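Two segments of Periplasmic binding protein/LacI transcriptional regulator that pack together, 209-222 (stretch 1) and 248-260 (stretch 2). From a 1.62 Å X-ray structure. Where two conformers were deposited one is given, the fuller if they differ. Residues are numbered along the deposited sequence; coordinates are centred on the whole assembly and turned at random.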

# COMPACT_ATOMS: atom_id res chain seq x y z
N ILE A 209 13.06 -1.58 -10.98
CA ILE A 209 11.63 -1.65 -11.05
C ILE A 209 11.06 -1.49 -9.67
O ILE A 209 11.46 -2.23 -8.74
N TYR A 210 10.19 -0.51 -9.51
CA TYR A 210 9.46 -0.29 -8.22
C TYR A 210 8.02 -0.85 -8.39
O TYR A 210 7.27 -0.47 -9.31
N LEU A 211 7.68 -1.80 -7.52
CA LEU A 211 6.40 -2.47 -7.45
C LEU A 211 5.53 -1.85 -6.36
O LEU A 211 5.86 -1.98 -5.19
N SER A 212 4.52 -1.06 -6.72
CA SER A 212 3.73 -0.27 -5.77
C SER A 212 2.79 -1.04 -4.86
O SER A 212 2.27 -0.44 -3.92
N ASN A 213 2.54 -2.32 -5.12
CA ASN A 213 1.72 -3.10 -4.23
C ASN A 213 1.96 -4.59 -4.43
O ASN A 213 2.76 -4.99 -5.27
N GLU A 214 1.30 -5.40 -3.61
CA GLU A 214 1.44 -6.83 -3.71
C GLU A 214 1.02 -7.43 -5.07
O GLU A 214 1.64 -8.34 -5.61
N ALA A 215 -0.04 -6.89 -5.67
CA ALA A 215 -0.51 -7.36 -6.95
C ALA A 215 0.56 -7.10 -7.99
O ALA A 215 0.81 -7.93 -8.83
N MSE A 216 1.20 -5.93 -7.95
CA MSE A 216 2.32 -5.68 -8.85
C MSE A 216 3.41 -6.69 -8.69
O MSE A 216 3.99 -7.15 -9.69
N ALA A 217 3.77 -7.00 -7.44
CA ALA A 217 4.82 -8.00 -7.18
C ALA A 217 4.43 -9.37 -7.72
O ALA A 217 5.24 -10.03 -8.37
N ARG A 218 3.19 -9.79 -7.51
CA ARG A 218 2.75 -11.09 -8.10
C ARG A 218 2.89 -11.12 -9.61
O ARG A 218 3.36 -12.09 -10.15
N GLY A 219 2.43 -10.08 -10.31
CA GLY A 219 2.55 -10.00 -11.74
C GLY A 219 3.97 -10.01 -12.19
O GLY A 219 4.35 -10.65 -13.17
N PHE A 220 4.83 -9.29 -11.45
CA PHE A 220 6.25 -9.32 -11.77
C PHE A 220 6.84 -10.74 -11.68
O PHE A 220 7.67 -11.13 -12.54
N LEU A 221 6.37 -11.50 -10.68
CA LEU A 221 6.86 -12.83 -10.42
C LEU A 221 6.34 -13.90 -11.37
O LEU A 221 6.83 -15.02 -11.35
N VAL A 222 5.36 -13.55 -12.19
CA VAL A 222 4.98 -14.38 -13.36
C VAL A 222 6.12 -14.42 -14.35
O VAL A 222 6.34 -15.47 -14.99
N MSE A 248 12.22 -3.50 -6.10
CA MSE A 248 11.77 -3.19 -4.72
C MSE A 248 10.26 -3.10 -4.73
O MSE A 248 9.71 -2.54 -5.67
N GLY A 249 9.64 -3.48 -3.62
CA GLY A 249 8.19 -3.50 -3.52
C GLY A 249 7.58 -2.80 -2.33
O GLY A 249 8.17 -2.00 -1.66
N PHE A 250 6.36 -3.19 -2.07
CA PHE A 250 5.49 -2.56 -1.09
C PHE A 250 4.53 -3.66 -0.57
O PHE A 250 4.07 -4.58 -1.33
N ASP A 251 4.25 -3.60 0.73
CA ASP A 251 3.46 -4.61 1.42
C ASP A 251 4.17 -5.97 1.44
O ASP A 251 5.40 -5.97 1.43
N SER A 252 3.46 -7.10 1.59
CA SER A 252 4.14 -8.41 1.72
C SER A 252 3.31 -9.48 1.02
O SER A 252 3.22 -9.39 -0.20
N GLY A 253 2.77 -10.47 1.74
CA GLY A 253 2.25 -11.65 1.10
C GLY A 253 3.30 -12.67 0.78
O GLY A 253 4.46 -12.30 0.50
N LYS A 254 2.94 -13.96 0.80
CA LYS A 254 3.95 -14.99 0.65
C LYS A 254 4.80 -14.91 -0.61
O LYS A 254 5.99 -15.08 -0.55
N PRO A 255 4.16 -14.69 -1.80
CA PRO A 255 5.07 -14.67 -2.98
C PRO A 255 6.16 -13.60 -2.90
O PRO A 255 7.30 -13.86 -3.26
N GLN A 256 5.78 -12.41 -2.45
CA GLN A 256 6.74 -11.34 -2.25
C GLN A 256 7.80 -11.68 -1.20
O GLN A 256 8.97 -11.30 -1.37
N LEU A 257 7.39 -12.27 -0.08
CA LEU A 257 8.34 -12.62 0.99
C LEU A 257 9.32 -13.63 0.46
O LEU A 257 10.53 -13.54 0.66
N ASP A 258 8.82 -14.66 -0.22
CA ASP A 258 9.74 -15.65 -0.78
C ASP A 258 10.70 -15.02 -1.81
O ASP A 258 11.88 -15.41 -1.86
N ALA A 259 10.19 -14.10 -2.64
CA ALA A 259 11.06 -13.41 -3.63
C ALA A 259 12.16 -12.63 -2.94
O ALA A 259 13.26 -12.51 -3.46
N ILE A 260 11.83 -11.99 -1.82
CA ILE A 260 12.90 -11.29 -1.01
C ILE A 260 13.89 -12.33 -0.44
O ILE A 260 15.07 -12.15 -0.56

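Stretch 2 begins as a strand lying parallel to the strand of stretch 1. Met248, a selenomethionine, is held by its backbone: its N donates to Ile209 O (3.0 Å) and its O accepts from Leu211 N (2.8 Å). Its side chain (chi1 m, then t, t) leaves on the same face of the sheet as Tyr210, but its end leads away from stretch 1.

Gly249 fits where little room remains. Its CA lies 3.2 Å from Leu211 O, a CA-H...O contact, and a CB here would clash with Gln256 OE1. Phe250 (chi1 t) points toward stretch 1; Tyr210, also t, brings its OH to 3.5 Å from Phe250 CD2, so the two rings meet at their edges, and Phe250 CB rests 3.4 Å from Ser212 O.

Asp251 (m) also points toward stretch 1, yet it reaches the helix start through water 1, which donates to Asp251 OD2 (2.7 Å) and accepts from Glu214 N (2.9 Å). Ser252 (p) turns its side chain away and offers its carbonyl, with Glu214 CG 3.4 Å from Ser252 O. Gly253, the N-cap residue, has backbone angles that call for glycine; a CB would also strike Glu214 OE2. Water 2 accepts from Gln256 N (3.0 Å), donates to Ser252 O (2.9 Å) and gives a weak bond to Glu214 OE2 (3.5 Å).

On the helix, Pro255 points toward stretch 1, its CB 4.1 Å from Leu221 CD1 and its CG 4.2 Å from Arg218 CG. Gln256, extended (t, t), suits a buried site because its amide is used: NE2 donates to Phe250 O and Ser252 O (both 3.0 Å), while its CD packs 4.0 Å from Ala217 CB. Finally, Ala259, small and pointing toward stretch 1, receives Leu221 (m, t), whose CD2 lies 3.7 Å from Ala259 CB.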

# COMPACT_ATOMS: atom_id res chain seq x y z
CB ILE A 209 11.21 -3.00 -11.61
CG1 ILE A 209 11.81 -3.24 -13.03
CG2 ILE A 209 9.69 -3.06 -11.58
CD1 ILE A 209 11.55 -4.66 -13.58
CB TYR A 210 9.41 1.19 -7.89
CG TYR A 210 8.39 1.58 -6.84
CD1 TYR A 210 8.23 0.88 -5.66
CD2 TYR A 210 7.60 2.69 -7.00
CE1 TYR A 210 7.34 1.30 -4.66
CE2 TYR A 210 6.69 3.06 -6.06
CZ TYR A 210 6.56 2.40 -4.90
OH TYR A 210 5.63 2.85 -4.01
CB LEU A 211 6.70 -3.96 -7.15
CG LEU A 211 7.66 -4.71 -8.08
CD1 LEU A 211 8.09 -6.02 -7.45
CD2 LEU A 211 7.00 -4.87 -9.43
CB SER A 212 3.03 0.92 -6.44
OG SER A 212 2.00 0.48 -7.30
CB ASN A 213 0.22 -2.71 -4.23
CG ASN A 213 -0.52 -3.26 -5.39
OD1 ASN A 213 0.06 -3.75 -6.32
ND2 ASN A 213 -1.85 -3.10 -5.38
CB GLU A 214 0.61 -7.46 -2.57
CG GLU A 214 0.73 -8.93 -2.51
CD GLU A 214 -0.21 -9.53 -1.41
OE1 GLU A 214 -0.87 -8.79 -0.64
OE2 GLU A 214 -0.28 -10.76 -1.39
CB ALA A 215 -1.78 -6.65 -7.34
CB MSE A 216 2.89 -4.27 -8.70
CG MSE A 216 2.00 -3.05 -8.85
SE MSE A 216 1.05 -2.98 -10.56
CE MSE A 216 -0.70 -3.69 -10.00
CB ALA A 217 5.11 -8.07 -5.71
CB ARG A 218 1.31 -11.44 -7.72
CG ARG A 218 1.07 -11.98 -6.33
CD ARG A 218 -0.26 -12.79 -6.32
NE ARG A 218 -1.40 -12.04 -6.84
CZ ARG A 218 -2.02 -11.03 -6.21
NH1 ARG A 218 -1.66 -10.62 -4.99
NH2 ARG A 218 -3.05 -10.43 -6.79
CB PHE A 220 6.98 -8.34 -10.85
CG PHE A 220 8.46 -8.51 -10.82
CD1 PHE A 220 9.27 -7.96 -11.81
CD2 PHE A 220 9.05 -9.26 -9.81
CE1 PHE A 220 10.65 -8.13 -11.75
CE2 PHE A 220 10.44 -9.44 -9.79
CZ PHE A 220 11.20 -8.87 -10.77
CB LEU A 221 6.61 -13.18 -8.95
CG LEU A 221 7.43 -12.39 -7.92
CD1 LEU A 221 6.88 -12.48 -6.49
CD2 LEU A 221 8.89 -12.75 -7.95
CB VAL A 222 3.74 -13.81 -14.02
CG1 VAL A 222 3.53 -14.44 -15.40
CG2 VAL A 222 2.54 -13.89 -13.09
CB MSE A 248 12.44 -1.90 -4.20
CG MSE A 248 13.96 -2.15 -4.11
SE MSE A 248 14.79 -0.43 -3.71
CE MSE A 248 16.57 -1.22 -3.50
CB PHE A 250 4.70 -1.48 -1.81
CG PHE A 250 4.25 -0.33 -0.97
CD1 PHE A 250 3.43 -0.52 0.15
CD2 PHE A 250 4.66 0.93 -1.30
CE1 PHE A 250 3.04 0.58 0.91
CE2 PHE A 250 4.27 2.03 -0.56
CZ PHE A 250 3.44 1.83 0.57
CB ASP A 251 2.04 -4.65 0.85
CG ASP A 251 1.24 -3.38 1.16
OD1 ASP A 251 1.39 -2.87 2.27
OD2 ASP A 251 0.43 -2.92 0.29
CB SER A 252 4.56 -8.72 3.18
OG SER A 252 3.49 -8.73 4.08
CB LYS A 254 3.32 -16.39 0.74
CG LYS A 254 4.27 -17.56 0.57
CD LYS A 254 4.64 -18.22 1.87
CE LYS A 254 5.57 -19.41 1.64
NZ LYS A 254 6.85 -19.20 2.37
CB PRO A 255 4.13 -14.39 -4.16
CG PRO A 255 2.77 -14.70 -3.67
CD PRO A 255 2.77 -14.47 -2.17
CB GLN A 256 6.00 -10.02 -1.91
CG GLN A 256 6.92 -8.82 -1.85
CD GLN A 256 6.23 -7.45 -1.96
OE1 GLN A 256 6.89 -6.44 -2.26
NE2 GLN A 256 4.90 -7.40 -1.72
CB LEU A 257 7.59 -13.20 2.19
CG LEU A 257 6.68 -12.21 2.94
CD1 LEU A 257 5.89 -12.86 4.06
CD2 LEU A 257 7.57 -11.12 3.47
CB ASP A 258 8.93 -16.74 -1.48
CG ASP A 258 8.23 -17.65 -0.50
OD1 ASP A 258 8.56 -17.61 0.72
OD2 ASP A 258 7.36 -18.43 -0.98
CB ALA A 259 10.28 -12.51 -4.53
CB ILE A 260 12.31 -10.40 0.09
CG1 ILE A 260 11.64 -9.21 -0.60
CG2 ILE A 260 13.39 -9.93 1.09
CD1 ILE A 260 10.71 -8.45 0.28
O HOH W 1 -0.62 -4.67 -1.54
O HOH W 2 3.02 -11.35 -2.28